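Local coordinates for protein taurocyamine kinase (Schistosoma mansoni, PDB 4WOD) that reversibly transfers phosphate between ATP and taurocyamine, a magnesium-dependent reaction of a phosphagen kinase built from two tandem repeats, at residues E347-Y355 and P365-A373; K397-T408 and G428-Y439. The protein carries 4 engineered substitutions. All coordinates share one frame; numbering follows the deposited sequence.

Contact 1 (E347-Y355 and P365-A373); sequences ELEVMLQEY and PVEPLTYLA
Tyr355 and Pro368 lock together where the two kinase repeats of this duplicated enzyme join: the last turns of helix 331-355, which closes the first repeat, take up the chain entering the second repeat just ahead of helix 369-376. The main bump is Pro368, the N-cap residue of that second helix. Its CA sits almost exactly over the centre of the Tyr355 ring, 3.4 Å from the centroid and 2° off the ring normal, a close CH-pi contact. The pyrrolidine ring of Pro368 continues into the hollow between Tyr355 and Met351, with CG 3.8 Å from Met351 CB. One turn back, with CG anti to N (chi1 -169°) and chi2 near 51°, Leu348 lays CD1 over one face of the Tyr371 ring, offset toward the rim and 4.0 Å from its centroid. The sulfur of Met351 approaches the same ring obliquely in a Met-aromatic contact. Further along the helix, Leu352 presses CD2 against the peptide joining Val366 to Glu367, 3.6 Å from Glu367 N. The aliphatic CG of Glu367 meets both Leu352 CD2 and Leu348 CD1, while its carboxylate is held by Arg414 and Tyr418. The phenol oxygen of Tyr355 is hydrogen-bonded to Asp399 and also accepts a weak hydrogen bond from the first backbone N-H of the new helix, Leu369 N to Tyr355 OH, 3.3 Å.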
loop_
_atom_site.group_PDB
_atom_site.type_symbol
_atom_site.label_atom_id
_atom_site.label_comp_id
_atom_site.label_asym_id
_atom_site.label_seq_id
_atom_site.Cartn_x
_atom_site.Cartn_y
_atom_site.Cartn_z
ATOM N N GLU A 347 12.542 16.613 0.490
ATOM C CA GLU A 347 13.649 16.552 1.452
ATOM C C GLU A 347 14.045 15.086 1.704
ATOM O O GLU A 347 15.230 14.754 1.832
ATOM C CB GLU A 347 13.278 17.237 2.771
ATOM C CG GLU A 347 13.307 18.754 2.713
ATOM C CD GLU A 347 12.787 19.418 3.986
ATOM O OE1 GLU A 347 12.058 18.773 4.754
ATOM O OE2 GLU A 347 13.092 20.602 4.211
ATOM N N LEU A 348 13.046 14.206 1.736
ATOM C CA LEU A 348 13.317 12.785 1.928
ATOM C C LEU A 348 14.010 12.169 0.706
ATOM O O LEU A 348 14.886 11.309 0.855
ATOM C CB LEU A 348 12.025 12.038 2.259
ATOM C CG LEU A 348 12.178 10.596 2.745
ATOM C CD1 LEU A 348 13.180 10.529 3.884
ATOM C CD2 LEU A 348 10.829 10.054 3.193
ATOM N N GLU A 349 13.652 12.603 -0.502
ATOM C CA GLU A 349 14.343 12.108 -1.691
ATOM C C GLU A 349 15.819 12.502 -1.617
ATOM O O GLU A 349 16.720 11.704 -1.916
ATOM C CB GLU A 349 13.716 12.654 -2.974
ATOM C CG GLU A 349 14.525 12.371 -4.222
ATOM C CD GLU A 349 14.435 10.916 -4.692
ATOM O OE1 GLU A 349 13.552 10.179 -4.199
ATOM O OE2 GLU A 349 15.239 10.517 -5.563
ATOM N N VAL A 350 16.064 13.742 -1.216
ATOM C CA VAL A 350 17.439 14.239 -1.103
ATOM C C VAL A 350 18.218 13.408 -0.085
ATOM O O VAL A 350 19.355 13.010 -0.344
ATOM C CB VAL A 350 17.456 15.728 -0.717
ATOM C CG1 VAL A 350 18.862 16.157 -0.291
ATOM C CG2 VAL A 350 16.977 16.565 -1.885
ATOM N N MET A 351 17.595 13.114 1.051
ATOM C CA MET A 351 18.235 12.306 2.085
ATOM C C MET A 351 18.535 10.911 1.562
ATOM O O MET A 351 19.629 10.390 1.776
ATOM C CB MET A 351 17.368 12.222 3.344
ATOM C CG MET A 351 17.304 13.511 4.152
ATOM S SD MET A 351 16.202 13.405 5.583
ATOM C CE MET A 351 14.682 13.987 4.886
ATOM N N LEU A 352 17.573 10.314 0.867
ATOM C CA LEU A 352 17.790 8.995 0.277
ATOM C C LEU A 352 18.957 9.000 -0.693
ATOM O O LEU A 352 19.808 8.106 -0.657
ATOM C CB LEU A 352 16.535 8.507 -0.448
ATOM C CG LEU A 352 15.296 8.151 0.374
ATOM C CD1 LEU A 352 14.077 8.079 -0.538
ATOM C CD2 LEU A 352 15.473 6.806 1.159
ATOM N N GLN A 353 18.994 10.002 -1.572
ATOM C CA GLN A 353 20.036 10.085 -2.578
ATOM C C GLN A 353 21.396 10.156 -1.894
ATOM O O GLN A 353 22.327 9.473 -2.312
ATOM C CB GLN A 353 19.814 11.293 -3.519
ATOM C CG GLN A 353 18.615 11.121 -4.464
ATOM C CD GLN A 353 18.786 9.974 -5.460
ATOM O OE1 GLN A 353 19.905 9.526 -5.728
ATOM N NE2 GLN A 353 17.672 9.488 -6.005
ATOM N N GLU A 354 21.494 10.926 -0.814
ATOM C CA GLU A 354 22.766 11.054 -0.093
ATOM C C GLU A 354 23.142 9.811 0.747
ATOM O O GLU A 354 24.287 9.347 0.694
ATOM C CB GLU A 354 22.738 12.294 0.800
ATOM C CG GLU A 354 22.638 13.596 0.006
ATOM C CD GLU A 354 23.803 13.766 -0.978
ATOM O OE1 GLU A 354 24.966 13.552 -0.567
ATOM O OE2 GLU A 354 23.551 14.066 -2.171
ATOM N N TYR A 355 22.190 9.279 1.503
ATOM C CA TYR A 355 22.463 8.154 2.410
ATOM C C TYR A 355 22.822 6.880 1.645
ATOM O O TYR A 355 23.501 6.011 2.188
ATOM C CB TYR A 355 21.262 7.884 3.318
ATOM C CG TYR A 355 21.593 7.190 4.621
ATOM C CD1 TYR A 355 22.300 7.853 5.616
ATOM C CD2 TYR A 355 21.174 5.887 4.870
ATOM C CE1 TYR A 355 22.600 7.245 6.796
ATOM C CE2 TYR A 355 21.468 5.262 6.069
ATOM C CZ TYR A 355 22.186 5.951 7.028
ATOM O OH TYR A 355 22.485 5.369 8.232
ATOM N N PRO A 365 17.157 0.731 -1.217
ATOM C CA PRO A 365 17.654 1.955 -0.578
ATOM C C PRO A 365 16.934 2.186 0.758
ATOM O O PRO A 365 15.836 1.669 0.951
ATOM C CB PRO A 365 17.332 3.043 -1.612
ATOM C CG PRO A 365 16.174 2.518 -2.356
ATOM C CD PRO A 365 16.327 1.016 -2.396
ATOM N N VAL A 366 17.547 2.916 1.684
ATOM C CA VAL A 366 16.935 3.103 2.981
ATOM C C VAL A 366 17.107 4.542 3.443
ATOM O O VAL A 366 18.108 5.188 3.119
ATOM C CB VAL A 366 17.523 2.124 4.033
ATOM C CG1 VAL A 366 19.003 2.447 4.322
ATOM C CG2 VAL A 366 16.662 2.101 5.318
ATOM N N GLU A 367 16.124 5.038 4.189
ATOM C CA GLU A 367 16.207 6.371 4.796
ATOM C C GLU A 367 17.381 6.426 5.790
ATOM O O GLU A 367 17.803 5.386 6.330
ATOM C CB GLU A 367 14.894 6.714 5.500
ATOM C CG GLU A 367 13.636 6.706 4.606
ATOM C CD GLU A 367 12.889 5.364 4.580
ATOM O OE1 GLU A 367 13.536 4.295 4.626
ATOM O OE2 GLU A 367 11.643 5.383 4.512
ATOM N N PRO A 368 17.918 7.634 6.038
ATOM C CA PRO A 368 18.942 7.772 7.080
ATOM C C PRO A 368 18.511 7.151 8.414
ATOM O O PRO A 368 17.341 7.258 8.805
ATOM C CB PRO A 368 19.099 9.289 7.210
ATOM C CG PRO A 368 18.839 9.794 5.819
ATOM C CD PRO A 368 17.686 8.907 5.329
ATOM N N LEU A 369 19.450 6.481 9.074
ATOM C CA LEU A 369 19.206 5.878 10.377
ATOM C C LEU A 369 18.540 6.844 11.368
ATOM O O LEU A 369 17.591 6.474 12.057
ATOM C CB LEU A 369 20.515 5.360 10.960
ATOM C CG LEU A 369 20.447 4.782 12.370
ATOM C CD1 LEU A 369 19.377 3.656 12.460
ATOM C CD2 LEU A 369 21.824 4.284 12.778
ATOM N N THR A 370 19.020 8.080 11.439
ATOM C CA THR A 370 18.448 9.014 12.418
ATOM C C THR A 370 17.021 9.427 12.074
ATOM O O THR A 370 16.246 9.779 12.973
ATOM C CB THR A 370 19.295 10.284 12.568
ATOM O OG1 THR A 370 19.452 10.893 11.286
ATOM C CG2 THR A 370 20.659 9.937 13.148
ATOM N N TYR A 371 16.668 9.376 10.791
ATOM C CA TYR A 371 15.286 9.639 10.370
ATOM C C TYR A 371 14.367 8.511 10.828
ATOM O O TYR A 371 13.284 8.748 11.381
ATOM C CB TYR A 371 15.192 9.801 8.848
ATOM C CG TYR A 371 13.774 9.993 8.323
ATOM C CD1 TYR A 371 13.176 11.253 8.325
ATOM C CD2 TYR A 371 13.039 8.926 7.803
ATOM C CE1 TYR A 371 11.888 11.441 7.845
ATOM C CE2 TYR A 371 11.752 9.104 7.316
ATOM C CZ TYR A 371 11.174 10.364 7.343
ATOM O OH TYR A 371 9.887 10.573 6.853
ATOM N N LEU A 372 14.799 7.281 10.584
ATOM C CA LEU A 372 14.022 6.117 11.004
ATOM C C LEU A 372 13.942 6.013 12.515
ATOM O O LEU A 372 12.942 5.546 13.050
ATOM C CB LEU A 372 14.617 4.825 10.419
ATOM C CG LEU A 372 14.468 4.726 8.900
ATOM C CD1 LEU A 372 15.178 3.459 8.342
ATOM C CD2 LEU A 372 13.008 4.763 8.484
ATOM N N ALA A 373 14.997 6.429 13.209
ATOM C CA ALA A 373 14.991 6.385 14.668
ATOM C C ALA A 373 13.912 7.326 15.231
ATOM O O ALA A 373 13.333 7.054 16.282
ATOM C CB ALA A 373 16.363 6.748 15.217
#

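Contact 2 (K397-T408 and G428-Y439); sequences KYDGKRTTHGAT and GEAECYSTFIDY
Within the small N-terminal domain of the second repeat, the loop that follows helix 392-398 folds over the short helix 432-435 and the start of helix 437-448, with a carboxylate cluster at one end and an aromatic pair at the other. In the cluster, Glu429 and Glu431 reach into the type I turn Thr403 to Gly406. Glu429 CG sits between the backbone N and the carbonyl carbon (chi1 68°) and the chain then runs extended, bringing its carboxylate to His405. His405 ND1 gives Glu429 OE1 a nearly straight bond of 2.9 Å, in the imidazole plane and on the syn lone pair. The other oxygen, Glu429 OE2, takes a weak bond from His405 N; the Thr403 hydroxyl is modelled so close to it that the exact distance is doubtful. Thr403 OG1 also accepts from Ala407 N, which holds the hydroxyl within the turn. Glu431 grips Thr404 twice: Thr404 N comes from above the carboxylate plane to Glu431 OE2 at 2.9 Å, and Thr404 OG1 meets Glu431 OE1 at 3.0 Å on the syn side. Between the ends the packing is apolar: Ala407 CB lies 3.5 Å from Cys432 SG, and Thr403 CG2 lies beside Thr435 and Phe436. At the far end, Phe436 turns its CD1 edge onto one face of Tyr398 in a T-shaped stack, planes at 86° and centroids 5.0 Å apart. Tyr398 OH accepts a 3.2 Å bond from Asp438 N. The turn offers donors to both carboxylates, which probably offset part of their charge; Glu429 would in turn be expected to stabilise a protonated His405.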
loop_
_atom_site.group_PDB
_atom_site.type_symbol
_atom_site.label_atom_id
_atom_site.label_comp_id
_atom_site.label_asym_id
_atom_site.label_seq_id
_atom_site.Cartn_x
_atom_site.Cartn_y
_atom_site.Cartn_z
ATOM N N LYS A 397 27.706 4.994 16.782
ATOM C CA LYS A 397 28.681 4.001 16.336
ATOM C C LYS A 397 28.394 3.493 14.920
ATOM O O LYS A 397 29.313 3.345 14.126
ATOM C CB LYS A 397 28.705 2.819 17.310
ATOM C CG LYS A 397 29.784 1.787 17.073
ATOM C CD LYS A 397 29.668 0.682 18.124
ATOM C CE LYS A 397 30.438 -0.553 17.717
ATOM N NZ LYS A 397 31.904 -0.412 17.886
ATOM N N TYR A 398 27.120 3.226 14.618
ATOM C CA TYR A 398 26.745 2.454 13.425
ATOM C C TYR A 398 26.133 3.260 12.275
ATOM O O TYR A 398 25.939 2.730 11.181
ATOM C CB TYR A 398 25.757 1.348 13.824
ATOM C CG TYR A 398 26.410 0.184 14.531
ATOM C CD1 TYR A 398 27.658 -0.280 14.131
ATOM C CD2 TYR A 398 25.775 -0.456 15.589
ATOM C CE1 TYR A 398 28.259 -1.355 14.766
ATOM C CE2 TYR A 398 26.362 -1.533 16.225
ATOM C CZ TYR A 398 27.610 -1.973 15.817
ATOM O OH TYR A 398 28.213 -3.037 16.455
ATOM N N ASP A 399 25.796 4.519 12.521
ATOM C CA ASP A 399 25.307 5.385 11.450
ATOM C C ASP A 399 26.315 5.431 10.292
ATOM O O ASP A 399 27.474 5.753 10.488
ATOM C CB ASP A 399 25.053 6.799 11.987
ATOM C CG ASP A 399 24.015 7.562 11.182
ATOM O OD1 ASP A 399 23.562 7.071 10.124
ATOM O OD2 ASP A 399 23.651 8.676 11.607
ATOM N N GLY A 400 25.896 5.094 9.088
ATOM C CA GLY A 400 26.833 5.149 7.982
ATOM C C GLY A 400 27.747 3.939 7.849
ATOM O O GLY A 400 28.652 3.916 7.007
ATOM N N LYS A 401 27.515 2.921 8.670
ATOM C CA LYS A 401 28.237 1.665 8.508
ATOM C C LYS A 401 27.429 0.709 7.625
ATOM O O LYS A 401 26.197 0.658 7.710
ATOM C CB LYS A 401 28.534 1.031 9.874
ATOM C CG LYS A 401 29.322 -0.269 9.773
ATOM C CD LYS A 401 30.459 -0.338 10.788
ATOM C CE LYS A 401 31.750 -0.862 10.145
ATOM N NZ LYS A 401 31.497 -1.994 9.205
ATOM N N ARG A 402 28.125 -0.039 6.772
ATOM C CA ARG A 402 27.480 -1.068 5.952
ATOM C C ARG A 402 28.217 -2.384 6.107
ATOM O O ARG A 402 29.430 -2.396 6.360
ATOM C CB ARG A 402 27.448 -0.675 4.474
ATOM C CG ARG A 402 26.685 0.614 4.170
ATOM C CD ARG A 402 25.889 0.508 2.857
ATOM N NE ARG A 402 25.011 1.666 2.705
ATOM C CZ ARG A 402 23.813 1.635 2.135
ATOM N NH1 ARG A 402 23.333 0.495 1.626
ATOM N NH2 ARG A 402 23.098 2.759 2.057
ATOM N N THR A 403 27.491 -3.491 5.947
ATOM C CA THR A 403 28.162 -4.779 5.798
ATOM C C THR A 403 28.868 -4.814 4.456
ATOM O O THR A 403 28.697 -3.924 3.619
ATOM C CB THR A 403 27.185 -5.959 5.880
ATOM O OG1 THR A 403 26.243 -5.870 4.801
ATOM C CG2 THR A 403 26.452 -5.945 7.192
ATOM N N THR A 404 29.638 -5.875 4.233
ATOM C CA THR A 404 30.447 -5.988 3.039
ATOM C C THR A 404 29.559 -5.915 1.809
ATOM O O THR A 404 29.966 -5.413 0.766
ATOM C CB THR A 404 31.273 -7.307 3.034
ATOM O OG1 THR A 404 32.076 -7.364 4.219
ATOM C CG2 THR A 404 32.190 -7.355 1.834
ATOM N N HIS A 405 28.322 -6.383 1.949
ATOM C CA HIS A 405 27.436 -6.460 0.802
ATOM C C HIS A 405 26.276 -5.467 0.858
ATOM O O HIS A 405 25.365 -5.523 0.037
ATOM C CB HIS A 405 26.958 -7.889 0.663
ATOM C CG HIS A 405 28.091 -8.868 0.685
ATOM N ND1 HIS A 405 28.168 -9.902 1.594
ATOM C CD2 HIS A 405 29.231 -8.923 -0.047
ATOM C CE1 HIS A 405 29.286 -10.579 1.393
ATOM N NE2 HIS A 405 29.950 -10.006 0.401
ATOM N N GLY A 406 26.340 -4.533 1.803
ATOM C CA GLY A 406 25.489 -3.358 1.726
ATOM C C GLY A 406 24.360 -3.193 2.726
ATOM O O GLY A 406 23.551 -2.268 2.602
ATOM N N ALA A 407 24.300 -4.063 3.729
ATOM C CA ALA A 407 23.256 -3.973 4.723
ATOM C C ALA A 407 23.578 -2.902 5.787
ATOM O O ALA A 407 24.743 -2.696 6.177
ATOM C CB ALA A 407 23.041 -5.337 5.379
ATOM N N THR A 408 22.540 -2.213 6.235
ATOM C CA THR A 408 22.695 -1.162 7.238
ATOM C C THR A 408 21.792 -1.397 8.436
ATOM O O THR A 408 20.845 -2.194 8.367
ATOM C CB THR A 408 22.374 0.227 6.652
ATOM O OG1 THR A 408 20.975 0.302 6.331
ATOM C CG2 THR A 408 23.211 0.491 5.400
ATOM N N GLY A 428 19.630 -7.799 7.091
ATOM C CA GLY A 428 19.829 -7.759 5.645
ATOM C C GLY A 428 20.683 -8.894 5.086
ATOM O O GLY A 428 20.613 -9.203 3.903
ATOM N N GLU A 429 21.493 -9.500 5.937
ATOM C CA GLU A 429 22.333 -10.649 5.563
ATOM C C GLU A 429 22.988 -11.200 6.827
ATOM O O GLU A 429 22.996 -10.533 7.858
ATOM C CB GLU A 429 23.398 -10.253 4.533
ATOM C CG GLU A 429 24.478 -9.321 5.062
ATOM C CD GLU A 429 25.637 -9.213 4.089
ATOM O OE1 GLU A 429 26.061 -10.267 3.567
ATOM O OE2 GLU A 429 26.102 -8.083 3.812
ATOM N N ALA A 430 23.562 -12.394 6.739
ATOM C CA ALA A 430 24.146 -13.057 7.885
ATOM C C ALA A 430 25.190 -12.197 8.568
ATOM O O ALA A 430 25.316 -12.240 9.793
ATOM C CB ALA A 430 24.769 -14.400 7.474
ATOM N N GLU A 431 25.936 -11.428 7.776
ATOM C CA GLU A 431 27.048 -10.635 8.303
ATOM C C GLU A 431 26.558 -9.560 9.285
ATOM O O GLU A 431 27.319 -9.044 10.110
ATOM C CB GLU A 431 27.835 -9.991 7.158
ATOM C CG GLU A 431 29.132 -9.317 7.609
ATOM C CD GLU A 431 29.838 -8.599 6.477
ATOM O OE1 GLU A 431 30.039 -9.227 5.418
ATOM O OE2 GLU A 431 30.184 -7.405 6.638
ATOM N N CYS A 432 25.279 -9.232 9.191
ATOM C CA CYS A 432 24.673 -8.280 10.110
ATOM C C CYS A 432 24.921 -8.673 11.569
ATOM O O CYS A 432 25.118 -7.800 12.429
ATOM C CB CYS A 432 23.168 -8.163 9.822
ATOM S SG CYS A 432 22.785 -7.178 8.358
ATOM N N TYR A 433 24.954 -9.982 11.839
ATOM C CA TYR A 433 25.100 -10.462 13.204
ATOM C C TYR A 433 26.529 -10.368 13.753
ATOM O O TYR A 433 26.767 -10.678 14.913
ATOM C CB TYR A 433 24.606 -11.908 13.317
ATOM C CG TYR A 433 23.104 -12.009 13.149
ATOM C CD1 TYR A 433 22.246 -11.780 14.226
ATOM C CD2 TYR A 433 22.543 -12.304 11.914
ATOM C CE1 TYR A 433 20.859 -11.880 14.087
ATOM C CE2 TYR A 433 21.149 -12.381 11.754
ATOM C CZ TYR A 433 20.319 -12.176 12.840
ATOM O OH TYR A 433 18.934 -12.262 12.677
ATOM N N SER A 434 27.475 -9.963 12.934
ATOM C CA SER A 434 28.779 -9.622 13.479
ATOM C C SER A 434 29.028 -8.121 13.307
ATOM O O SER A 434 29.483 -7.471 14.239
ATOM C CB SER A 434 29.891 -10.461 12.829
ATOM O OG SER A 434 30.066 -10.117 11.469
ATOM N N THR A 435 28.736 -7.575 12.124
ATOM C CA THR A 435 28.955 -6.142 11.863
ATOM C C THR A 435 28.208 -5.242 12.861
ATOM O O THR A 435 28.733 -4.197 13.310
ATOM C CB THR A 435 28.525 -5.768 10.436
ATOM O OG1 THR A 435 29.179 -6.631 9.499
ATOM C CG2 THR A 435 28.861 -4.298 10.116
ATOM N N PHE A 436 26.994 -5.652 13.227
ATOM C CA PHE A 436 26.189 -4.875 14.182
ATOM C C PHE A 436 25.952 -5.611 15.501
ATOM O O PHE A 436 24.870 -5.498 16.090
ATOM C CB PHE A 436 24.839 -4.501 13.563
ATOM C CG PHE A 436 24.956 -3.744 12.270
ATOM C CD1 PHE A 436 25.489 -2.477 12.249
ATOM C CD2 PHE A 436 24.559 -4.315 11.071
ATOM C CE1 PHE A 436 25.612 -1.778 11.063
ATOM C CE2 PHE A 436 24.664 -3.624 9.892
ATOM C CZ PHE A 436 25.197 -2.354 9.881
ATOM N N ILE A 437 26.954 -6.365 15.944
ATOM C CA ILE A 437 26.836 -7.203 17.135
ATOM C C ILE A 437 26.431 -6.390 18.383
ATOM O O ILE A 437 25.688 -6.885 19.231
ATOM C CB ILE A 437 28.165 -7.980 17.396
ATOM C CG1 ILE A 437 28.009 -8.980 18.545
ATOM C CG2 ILE A 437 29.334 -7.021 17.682
ATOM C CD1 ILE A 437 29.090 -10.095 18.523
ATOM N N ASP A 438 26.886 -5.139 18.465
ATOM C CA ASP A 438 26.609 -4.294 19.628
ATOM C C ASP A 438 25.132 -3.976 19.734
ATOM O O ASP A 438 24.628 -3.681 20.816
ATOM C CB ASP A 438 27.399 -2.987 19.566
ATOM C CG ASP A 438 28.859 -3.163 19.939
ATOM O OD1 ASP A 438 29.306 -4.308 20.125
ATOM O OD2 ASP A 438 29.560 -2.149 20.073
ATOM N N TYR A 439 24.442 -3.991 18.601
ATOM C CA TYR A 439 22.996 -3.805 18.627
ATOM C C TYR A 439 22.288 -5.142 18.774
ATOM O O TYR A 439 21.407 -5.297 19.615
ATOM C CB TYR A 439 22.534 -3.089 17.366
ATOM C CG TYR A 439 21.042 -2.986 17.177
ATOM C CD1 TYR A 439 20.281 -2.135 17.968
ATOM C CD2 TYR A 439 20.398 -3.709 16.177
ATOM C CE1 TYR A 439 18.918 -2.018 17.778
ATOM C CE2 TYR A 439 19.033 -3.591 15.978
ATOM C CZ TYR A 439 18.299 -2.742 16.787
ATOM O OH TYR A 439 16.934 -2.618 16.606
#

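The two contacts come in series along the chain, contact 1 closing before contact 2 opens, and their centres lie about 17 Å apart. Contact 1 packs the end of helix 331-355, in the first repeat, on the loop and first turn leading into helix 369-376 of the second; contact 2 lies wholly inside the second repeat's N-terminal domain. They touch directly. Besides the tyrosine-aspartate bond, 2.8 Å from Tyr355 OH to Asp399 OD1, Arg402 reaches the Tyr355 carbonyl oxygen, and Val366 packs on Thr408, the N-cap of helix 409-418. The loop 397-408 therefore faces both ways, meeting the end of the first repeat and segment 428-439 of its own domain.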